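Local coordinates for PelA (Pseudomonas aeruginosa, PDB 5TCB), which probably hydrolyses glycosidic bonds through the glycoside hydrolase domain contained in this chain, while the full-length protein is also thought to have deacetylase activity, at residues A189-S194 and V232-L237; Y31-P36 and A50-P55; A130-D135 and P167-F172; R175-L180 and G219-L224. All coordinates share one frame; numbering follows the deposited sequence.

Interaction 1: A189-S194 and V232-L237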
# COMPACT_ATOMS: atom_id res chain seq x y z
N ALA A 189 5.84 7.88 -4.21
CA ALA A 189 6.09 7.87 -2.78
C ALA A 189 6.19 6.41 -2.37
O ALA A 189 5.76 5.52 -3.11
CB ALA A 189 4.96 8.58 -2.01
N VAL A 190 6.77 6.18 -1.20
CA VAL A 190 6.88 4.86 -0.61
C VAL A 190 6.35 4.92 0.81
O VAL A 190 6.77 5.79 1.58
CB VAL A 190 8.34 4.37 -0.62
CG1 VAL A 190 8.47 3.02 0.04
CG2 VAL A 190 8.87 4.36 -2.05
N ALA A 191 5.43 4.02 1.13
CA ALA A 191 4.92 3.86 2.48
C ALA A 191 5.64 2.75 3.21
O ALA A 191 6.18 1.81 2.62
CB ALA A 191 3.41 3.57 2.48
N VAL A 192 5.59 2.84 4.54
CA VAL A 192 6.17 1.84 5.42
C VAL A 192 5.26 1.64 6.63
O VAL A 192 5.01 2.57 7.39
CB VAL A 192 7.58 2.21 5.89
CG1 VAL A 192 8.12 1.11 6.84
CG2 VAL A 192 8.50 2.40 4.71
N GLU A 193 4.78 0.41 6.80
CA GLU A 193 4.20 -0.05 8.04
C GLU A 193 5.29 -0.79 8.80
O GLU A 193 5.68 -1.90 8.34
CB GLU A 193 3.03 -1.01 7.81
CG GLU A 193 1.96 -0.55 6.85
CD GLU A 193 1.09 -1.73 6.44
OE1 GLU A 193 0.13 -2.06 7.17
OE2 GLU A 193 1.40 -2.36 5.41
N SER A 194 5.85 -0.30 9.90
CA SER A 194 5.51 0.93 10.61
C SER A 194 6.83 1.50 11.13
O SER A 194 7.86 0.83 11.08
CB SER A 194 4.55 0.65 11.76
OG SER A 194 3.28 0.23 11.31
N VAL A 232 5.99 7.82 3.44
CA VAL A 232 4.78 7.84 4.24
C VAL A 232 4.95 6.78 5.33
O VAL A 232 5.34 5.64 5.05
CB VAL A 232 3.54 7.57 3.37
CG1 VAL A 232 2.35 7.18 4.23
CG2 VAL A 232 3.25 8.79 2.53
N ALA A 233 4.72 7.18 6.56
CA ALA A 233 4.71 6.28 7.70
C ALA A 233 3.27 5.90 8.01
O ALA A 233 2.45 6.77 8.29
CB ALA A 233 5.35 6.93 8.93
N ILE A 234 2.97 4.60 7.96
CA ILE A 234 1.66 4.08 8.37
C ILE A 234 1.87 3.40 9.71
O ILE A 234 2.32 2.26 9.79
CB ILE A 234 1.06 3.10 7.36
CG1 ILE A 234 0.98 3.71 5.97
CG2 ILE A 234 -0.36 2.73 7.82
CD1 ILE A 234 0.63 2.65 4.87
N ASP A 235 1.53 4.12 10.79
CA ASP A 235 1.63 3.63 12.14
C ASP A 235 0.23 3.38 12.70
O ASP A 235 -0.78 3.86 12.19
CB ASP A 235 2.40 4.62 13.03
CG ASP A 235 3.91 4.49 12.86
OD1 ASP A 235 4.37 4.12 11.74
OD2 ASP A 235 4.63 4.75 13.84
N TYR A 236 0.18 2.60 13.78
CA TYR A 236 -1.07 2.06 14.28
C TYR A 236 -1.21 2.34 15.77
O TYR A 236 -0.37 1.91 16.57
CB TYR A 236 -1.15 0.55 14.01
CG TYR A 236 -1.23 0.25 12.54
CD1 TYR A 236 -0.16 -0.29 11.86
CD2 TYR A 236 -2.40 0.51 11.83
CE1 TYR A 236 -0.25 -0.57 10.49
CE2 TYR A 236 -2.49 0.26 10.46
CZ TYR A 236 -1.42 -0.29 9.82
OH TYR A 236 -1.54 -0.56 8.47
N LEU A 237 -2.29 3.07 16.13
CA LEU A 237 -2.70 3.27 17.52
C LEU A 237 -4.22 3.18 17.55
O LEU A 237 -4.88 3.62 16.61
CB LEU A 237 -2.26 4.63 18.10
CG LEU A 237 -0.77 4.75 18.42
CD1 LEU A 237 -0.44 6.18 18.80
CD2 LEU A 237 -0.37 3.80 19.56
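Strands 187-192 and 231-236 are adjacent parallel staves of the (beta/alpha)8 barrel, and their backbones join in a short ladder: Val232 N donates to Val190 O, Val192 N to Val232 O, and Ile234 N to Val192 O at 2.9 Å. On the face carrying Ala191 and Val232, Ala191 CB rests against Ile234 CD1 at 3.8 Å. Past the ladder, side chains take over the pairing. With CG anti to its carbonyl carbon (chi1 -51°) and the chain extended beyond, Glu193 runs beside Ile234, Glu193 CG lying 3.8 Å from Ile234 CB, and carries its carboxylate to the edge of the Tyr236 ring. There Tyr236 OH gives a hydrogen bond of 2.6 Å to the anti side of Glu193 OE1, somewhat out of the carboxylate plane. Next to it, Ser194 OG donates to Ile234 O at 2.7 Å, approaching in the carbonyl plane.

In the next shell, Asn174 binds Glu193 OE2, so both carboxylate oxygens are engaged. A cis peptide bond precedes Ser194 and turns the chain as it leaves the strand. Asp235 accepts backbone N-H groups from the three residues that follow Ser194: its OD1 takes that of Ile195, and its OD2 those of His196 and Ala197.

Interaction 2: Y31-P36 and A50-P55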
# COMPACT_ATOMS: atom_id res chain seq x y z
N TYR A 31 -10.14 1.63 4.01
CA TYR A 31 -10.39 0.41 3.25
C TYR A 31 -11.78 -0.15 3.47
O TYR A 31 -12.13 -1.21 2.91
CB TYR A 31 -9.35 -0.64 3.62
CG TYR A 31 -7.93 -0.36 3.17
CD1 TYR A 31 -7.64 0.57 2.20
CD2 TYR A 31 -6.88 -1.07 3.71
CE1 TYR A 31 -6.36 0.79 1.79
CE2 TYR A 31 -5.57 -0.84 3.30
CZ TYR A 31 -5.33 0.07 2.33
OH TYR A 31 -4.04 0.31 1.92
N ALA A 32 -12.57 0.47 4.34
CA ALA A 32 -13.85 -0.05 4.76
C ALA A 32 -14.99 0.51 3.91
O ALA A 32 -14.81 1.43 3.10
CB ALA A 32 -14.08 0.28 6.24
N GLU A 33 -16.16 -0.08 4.10
CA GLU A 33 -17.38 0.47 3.52
C GLU A 33 -17.62 1.90 3.99
O GLU A 33 -17.05 2.36 4.99
CB GLU A 33 -18.59 -0.38 3.89
CG GLU A 33 -18.51 -1.83 3.47
CD GLU A 33 -19.69 -2.63 3.97
OE1 GLU A 33 -20.37 -2.15 4.90
OE2 GLU A 33 -19.94 -3.73 3.43
N ARG A 34 -18.48 2.59 3.25
CA ARG A 34 -18.99 3.91 3.61
C ARG A 34 -17.88 4.89 4.02
O ARG A 34 -17.89 5.40 5.14
CB ARG A 34 -20.03 3.77 4.72
CG ARG A 34 -21.24 2.93 4.30
CD ARG A 34 -22.27 2.79 5.40
NE ARG A 34 -21.75 2.07 6.56
CZ ARG A 34 -21.55 0.76 6.60
NH1 ARG A 34 -21.82 -0.00 5.55
NH2 ARG A 34 -21.06 0.20 7.70
N PRO A 35 -16.95 5.18 3.12
CA PRO A 35 -15.90 6.15 3.45
C PRO A 35 -16.51 7.52 3.72
O PRO A 35 -17.42 7.96 2.99
CB PRO A 35 -15.00 6.16 2.21
CG PRO A 35 -15.85 5.57 1.11
CD PRO A 35 -16.73 4.57 1.80
N PRO A 36 -16.08 8.21 4.78
CA PRO A 36 -16.64 9.54 5.05
C PRO A 36 -15.97 10.55 4.13
O PRO A 36 -14.91 11.08 4.45
CB PRO A 36 -16.33 9.75 6.54
CG PRO A 36 -15.13 8.93 6.78
CD PRO A 36 -15.27 7.72 5.91
N ALA A 50 -11.46 0.69 -3.66
CA ALA A 50 -12.36 1.16 -4.71
C ALA A 50 -13.69 0.41 -4.76
O ALA A 50 -14.69 0.93 -5.27
CB ALA A 50 -11.63 1.08 -6.06
N ALA A 51 -13.74 -0.82 -4.25
CA ALA A 51 -14.99 -1.56 -4.24
C ALA A 51 -16.09 -0.84 -3.47
O ALA A 51 -17.26 -1.14 -3.67
CB ALA A 51 -14.75 -2.95 -3.64
N HIS A 52 -15.73 0.12 -2.62
CA HIS A 52 -16.70 0.80 -1.77
C HIS A 52 -17.02 2.21 -2.25
O HIS A 52 -17.71 2.95 -1.53
CB HIS A 52 -16.16 0.83 -0.34
CG HIS A 52 -15.95 -0.53 0.20
ND1 HIS A 52 -16.94 -1.49 0.16
CD2 HIS A 52 -14.86 -1.12 0.75
CE1 HIS A 52 -16.46 -2.62 0.66
NE2 HIS A 52 -15.21 -2.42 1.03
N LEU A 53 -16.52 2.60 -3.41
CA LEU A 53 -16.78 3.92 -3.96
C LEU A 53 -17.34 3.80 -5.36
O LEU A 53 -17.13 2.81 -6.05
CB LEU A 53 -15.53 4.79 -4.09
CG LEU A 53 -14.94 5.43 -2.85
CD1 LEU A 53 -14.10 4.40 -2.13
CD2 LEU A 53 -14.16 6.62 -3.32
N LYS A 54 -18.06 4.82 -5.77
CA LYS A 54 -18.49 4.96 -7.13
C LYS A 54 -17.71 6.07 -7.81
O LYS A 54 -17.10 6.90 -7.14
CB LYS A 54 -19.99 5.27 -7.19
CG LYS A 54 -20.89 4.15 -6.66
CD LYS A 54 -20.64 2.86 -7.42
CE LYS A 54 -21.50 1.71 -6.92
NZ LYS A 54 -21.05 0.45 -7.56
N PRO A 55 -17.71 6.12 -9.14
CA PRO A 55 -16.95 7.18 -9.81
C PRO A 55 -17.32 8.59 -9.37
O PRO A 55 -16.45 9.46 -9.33
CB PRO A 55 -17.25 6.94 -11.29
CG PRO A 55 -17.48 5.45 -11.37
CD PRO A 55 -18.20 5.11 -10.10
O HOH W 1 -19.44 1.96 0.49
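The backbones of Glu33 and His52 draw to 5.3 Å between their CA atoms where two irregular loops run past each other, the second entered through a short 3-10 turn closed by Leu53 N to Ala50 O. Both are beta-alpha loops of the (beta/alpha)8 barrel, following the first two strands, 27-30 and 45-48, and each leads into a helix.

His52 is the centre of the contact. Its CG lies anti to the carbonyl carbon (chi1 -60°), which sends the imidazole across to the Tyr31-Glu33 backbone. Glu33 CG lies over one ring face in a CH-pi contact, 3.9 Å from the centroid. The carboxylate itself continues beyond the ring, and Glu33 OE1 forms a salt bridge of 2.7 Å with Arg34 NH1, tilted from the guanidinium plane. At the ring's edge, His52 CD2 approaches Tyr31 O to 3.5 Å, while Ala32 O sits obliquely nearby. The imidazole is thus bordered by backbone carbonyls and by the aliphatic part of an acidic side chain.

Farther along, Pro35 CG touches Leu53 CD1 at 3.9 Å, and the same proline packs on Trp30, whose indole NE1 donates to Glu33 O. Leu53 in turn reaches inward to Leu48 and Tyr129, tying this surface contact to the body of the domain. No direct hydrogen bond joins 31-36 to 50-55, but a water does so: it accepts from Arg34 N at 3.0 Å and donates to His52 O at 2.8 Å.

Interaction 3: A130-D135 and P167-F172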
# COMPACT_ATOMS: atom_id res chain seq x y z
N ALA A 130 -6.49 8.86 -9.39
CA ALA A 130 -5.25 9.53 -9.76
C ALA A 130 -4.03 8.65 -9.60
O ALA A 130 -2.93 9.03 -10.04
CB ALA A 130 -5.08 10.78 -8.92
N GLY A 131 -4.18 7.50 -8.96
CA GLY A 131 -3.05 6.63 -8.72
C GLY A 131 -3.50 5.34 -8.09
O GLY A 131 -4.69 5.12 -7.81
N LEU A 132 -2.49 4.48 -7.86
CA LEU A 132 -2.67 3.18 -7.24
C LEU A 132 -1.75 3.07 -6.04
O LEU A 132 -0.60 3.51 -6.10
CB LEU A 132 -2.31 2.06 -8.19
CG LEU A 132 -3.05 2.02 -9.52
CD1 LEU A 132 -2.46 0.96 -10.47
CD2 LEU A 132 -4.51 1.77 -9.32
N PHE A 133 -2.27 2.48 -4.97
CA PHE A 133 -1.46 2.10 -3.82
C PHE A 133 -1.13 0.63 -4.00
O PHE A 133 -2.02 -0.22 -3.96
CB PHE A 133 -2.16 2.35 -2.50
CG PHE A 133 -1.30 1.99 -1.31
CD1 PHE A 133 -0.22 2.77 -0.97
CD2 PHE A 133 -1.56 0.87 -0.55
CE1 PHE A 133 0.58 2.45 0.11
CE2 PHE A 133 -0.73 0.54 0.53
CZ PHE A 133 0.32 1.35 0.85
N LEU A 134 0.13 0.34 -4.25
CA LEU A 134 0.58 -1.01 -4.61
C LEU A 134 1.06 -1.76 -3.37
O LEU A 134 2.12 -1.46 -2.82
CB LEU A 134 1.67 -0.93 -5.68
CG LEU A 134 1.27 -0.16 -6.95
CD1 LEU A 134 2.45 -0.17 -7.92
CD2 LEU A 134 0.03 -0.76 -7.59
N ASP A 135 0.28 -2.76 -2.97
CA ASP A 135 0.56 -3.53 -1.78
C ASP A 135 1.19 -4.87 -2.16
O ASP A 135 1.29 -5.26 -3.33
CB ASP A 135 -0.75 -3.74 -1.00
CG ASP A 135 -0.55 -4.13 0.45
OD1 ASP A 135 0.56 -3.97 1.02
OD2 ASP A 135 -1.55 -4.59 1.05
N PRO A 167 0.53 5.76 -17.61
CA PRO A 167 1.33 6.91 -17.14
C PRO A 167 0.51 7.94 -16.40
O PRO A 167 1.09 8.81 -15.74
CB PRO A 167 1.90 7.49 -18.44
CG PRO A 167 0.91 7.09 -19.51
CD PRO A 167 0.46 5.69 -19.07
N GLY A 168 -0.81 7.90 -16.49
CA GLY A 168 -1.64 8.79 -15.73
C GLY A 168 -1.96 8.34 -14.33
O GLY A 168 -2.76 9.01 -13.66
N LEU A 169 -1.43 7.21 -13.89
CA LEU A 169 -1.61 6.74 -12.52
C LEU A 169 -0.32 6.94 -11.73
O LEU A 169 0.71 6.31 -12.03
CB LEU A 169 -2.02 5.27 -12.50
CG LEU A 169 -3.38 4.97 -13.10
CD1 LEU A 169 -3.62 3.48 -13.07
CD2 LEU A 169 -4.46 5.69 -12.29
N LYS A 170 -0.37 7.77 -10.70
CA LYS A 170 0.75 7.82 -9.76
C LYS A 170 0.82 6.50 -9.02
O LYS A 170 -0.20 5.99 -8.57
CB LYS A 170 0.58 8.96 -8.76
CG LYS A 170 0.66 10.33 -9.36
CD LYS A 170 0.55 11.40 -8.29
CE LYS A 170 0.64 12.78 -8.88
NZ LYS A 170 2.04 13.12 -9.17
N LEU A 171 2.03 5.96 -8.89
CA LEU A 171 2.24 4.68 -8.21
C LEU A 171 2.83 4.94 -6.82
O LEU A 171 3.95 5.44 -6.68
CB LEU A 171 3.12 3.75 -9.04
CG LEU A 171 2.61 3.45 -10.46
CD1 LEU A 171 3.53 2.47 -11.14
CD2 LEU A 171 1.16 2.96 -10.47
N PHE A 172 2.06 4.60 -5.80
CA PHE A 172 2.37 4.81 -4.40
C PHE A 172 2.70 3.42 -3.87
O PHE A 172 1.81 2.58 -3.70
CB PHE A 172 1.15 5.48 -3.74
CG PHE A 172 1.28 5.81 -2.28
CD1 PHE A 172 2.45 5.68 -1.57
CD2 PHE A 172 0.16 6.30 -1.64
CE1 PHE A 172 2.48 6.00 -0.22
CE2 PHE A 172 0.17 6.63 -0.29
CZ PHE A 172 1.33 6.49 0.43
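Phe133 and Phe172 both place CG anti to the backbone N (chi1 -178° and -179°), which swings each ring clear of its own amide nitrogen. The parallel register pairs the two residues and puts them on the same face of the sheet, where different rotations about the CB-CG bonds (chi2 72° for Phe133, 7° for Phe172) turn the edge of one ring against the face of the other. The result is a T-shaped pair with centroids 4.9 Å apart. Phe133 supplies the edge: its CD1 hangs 3.6 Å above the plane of the Phe172 ring, displaced toward the rim. The same Phe133 CD1 lies 3.4 Å from Phe172 O, which also receives the amide of Leu134.

Four hydrogen bonds alternate between the strands. Lys170 N binds Ala130 O; Leu132 N binds Lys170 O at 2.8 Å; Phe172 N returns to Leu132 O; Leu134 N closes the ladder on Phe172 O. Beside the second bond the backbones come together tightly, with Gly131 CA 2.9 Å from Lys170 O.

The other face is aliphatic. Leu132 CD1 meets Leu169 CD1 at 3.8 Å and also touches Leu171 CD2, the side chains of Leu132 and Leu171 running side by side. Leu134 CD1 touches Leu171 CB.

These are the two strands of a beta-alpha-beta unit in the (beta/alpha)8 barrel. Its connecting helix 145-165 covers the leucine face through Leu159, Leu162 and His163. The phenylalanines point into the barrel, meeting Phe29, Trp45 and Ala191, while strands 67-73 and 187-192 continue the sheet beyond strands 131-135 and 170-174 respectively.

Interaction 4: R175-L180 and G219-L224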
# COMPACT_ATOMS: atom_id res chain seq x y z
N ARG A 175 6.39 -0.18 0.54
CA ARG A 175 7.75 -0.76 0.54
C ARG A 175 8.15 -1.02 -0.92
O ARG A 175 8.05 -0.13 -1.76
CB ARG A 175 7.84 -1.96 1.45
CG ARG A 175 7.58 -1.70 2.89
CD ARG A 175 7.73 -2.94 3.69
NE ARG A 175 7.51 -2.72 5.12
CZ ARG A 175 8.24 -3.27 6.07
NH1 ARG A 175 9.25 -4.10 5.78
NH2 ARG A 175 7.95 -3.00 7.34
N GLY A 176 8.62 -2.21 -1.26
CA GLY A 176 9.24 -2.40 -2.56
C GLY A 176 10.73 -2.21 -2.61
O GLY A 176 11.30 -2.00 -3.69
N PHE A 177 11.41 -2.34 -1.47
CA PHE A 177 12.82 -2.01 -1.39
C PHE A 177 13.65 -2.85 -2.33
O PHE A 177 14.71 -2.40 -2.80
CB PHE A 177 13.31 -2.19 0.05
CG PHE A 177 12.54 -1.39 1.07
CD1 PHE A 177 12.34 -0.05 0.89
CD2 PHE A 177 12.01 -1.99 2.19
CE1 PHE A 177 11.59 0.69 1.81
CE2 PHE A 177 11.29 -1.27 3.12
CZ PHE A 177 11.09 0.05 2.95
N GLU A 178 13.24 -4.10 -2.58
CA GLU A 178 14.03 -4.99 -3.41
C GLU A 178 13.94 -4.65 -4.90
O GLU A 178 14.79 -5.09 -5.67
CB GLU A 178 13.56 -6.44 -3.21
CG GLU A 178 13.77 -6.98 -1.81
CD GLU A 178 12.72 -6.53 -0.79
OE1 GLU A 178 11.67 -5.93 -1.16
OE2 GLU A 178 13.00 -6.76 0.41
N VAL A 179 12.93 -3.89 -5.30
CA VAL A 179 12.74 -3.53 -6.70
C VAL A 179 12.96 -2.04 -6.96
O VAL A 179 13.32 -1.67 -8.08
CB VAL A 179 11.37 -3.97 -7.25
CG1 VAL A 179 11.28 -5.51 -7.33
CG2 VAL A 179 10.21 -3.43 -6.44
N LEU A 180 12.79 -1.18 -5.95
CA LEU A 180 12.92 0.26 -6.19
C LEU A 180 14.24 0.67 -6.83
O LEU A 180 14.20 1.54 -7.72
CB LEU A 180 12.72 1.02 -4.87
CG LEU A 180 11.26 1.19 -4.49
CD1 LEU A 180 11.07 1.40 -2.99
CD2 LEU A 180 10.63 2.35 -5.28
N GLY A 219 18.61 1.47 6.62
CA GLY A 219 19.41 1.52 5.41
C GLY A 219 18.58 1.81 4.18
O GLY A 219 18.98 2.58 3.31
N HIS A 220 17.41 1.18 4.09
CA HIS A 220 16.54 1.38 2.93
C HIS A 220 15.93 2.77 2.96
O HIS A 220 15.85 3.44 1.92
CB HIS A 220 15.44 0.31 2.92
CG HIS A 220 15.96 -1.07 2.67
ND1 HIS A 220 16.50 -1.45 1.46
CD2 HIS A 220 16.03 -2.15 3.48
CE1 HIS A 220 16.88 -2.71 1.53
NE2 HIS A 220 16.61 -3.17 2.75
N LEU A 221 15.53 3.23 4.13
CA LEU A 221 14.90 4.54 4.20
C LEU A 221 15.92 5.64 3.98
O LEU A 221 15.62 6.64 3.32
CB LEU A 221 14.17 4.71 5.52
CG LEU A 221 12.94 3.79 5.65
CD1 LEU A 221 12.23 4.08 6.95
CD2 LEU A 221 11.94 3.94 4.49
N ASP A 222 17.14 5.47 4.51
CA ASP A 222 18.21 6.42 4.23
C ASP A 222 18.42 6.57 2.72
O ASP A 222 18.61 7.68 2.21
CB ASP A 222 19.51 5.99 4.90
CG ASP A 222 19.55 6.32 6.38
OD1 ASP A 222 18.64 7.01 6.89
OD2 ASP A 222 20.52 5.89 7.05
N ALA A 223 18.39 5.45 2.00
CA ALA A 223 18.58 5.50 0.55
C ALA A 223 17.48 6.31 -0.12
O ALA A 223 17.75 7.22 -0.91
CB ALA A 223 18.62 4.07 -0.01
N LEU A 224 16.22 6.01 0.21
CA LEU A 224 15.12 6.76 -0.37
C LEU A 224 15.20 8.24 -0.01
O LEU A 224 14.95 9.10 -0.85
CB LEU A 224 13.79 6.17 0.09
CG LEU A 224 13.51 4.74 -0.39
CD1 LEU A 224 12.22 4.26 0.20
CD2 LEU A 224 13.49 4.63 -1.92
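In the layer outside the (beta/alpha)8 barrel, the loop that follows strand 170-174 packs on helix 211-226, with Phe177 and Leu180 facing His220, Leu221 and Leu224. Phe177 and His220 form a reciprocal pair. Each sets CG anti to its carbonyl carbon (chi1 -57° and -67°), an arrangement in which each CB lies over the other's ring. Phe177 CB stands 3.9 Å from the imidazole centroid, and His220 CB is equally far from the phenyl centroid, giving two CH-pi contacts. The ring planes are near parallel (13°) but strongly offset, with the centroids 4.8 Å apart; the shared surface is methylene on ring, in both directions.

Across the phenyl ring from His220 lies Arg175 CB, so Phe177 is held between its own loop and the helix. Leu224 CD1 arrives at the ring edge, in its plane, 4.0 Å from Phe177 CE1. One helical turn separates His220 from Leu224, which lets the helix grip both the face and the edge. Leu224 also turns CD2 to Leu180 CD1 at 4.2 Å, the two side chains running nearly perpendicular.

Within the loop, Gly176 O accepts from both Val179 N and Leu180 N. Beneath the contact, Phe177 and Leu221 rest on Val192, and Leu180 on Val190. A helix such as 211-226 packing on outward-facing strand residues is characteristic of the outer layer of a (beta/alpha)8 barrel; here loop 175-180 fills in beside it.

How the interactions relate
All four contacts belong to one eight-stranded parallel barrel whose strands follow chain order. Interaction 2 closes first, then interaction 3; interactions 4 and 1 come last and interlock, their segments alternating along the chain. Interactions 1 and 3, with centres 16 Å apart, are strand pairings that build the barrel wall, and meet where Phe172 packs on Ala191 and Val232. Interaction 4 covers that wall outside and adjoins interaction 1: Arg175 hydrogen-bonds Ala191 and Glu193, and Leu221 touches Val192. Interaction 2 joins the loops after the first two strands and reaches interaction 3 through Tyr31 and Phe133, yet lies about 30 Å, centre to centre, from interaction 4, on the opposite side of the chain's centre.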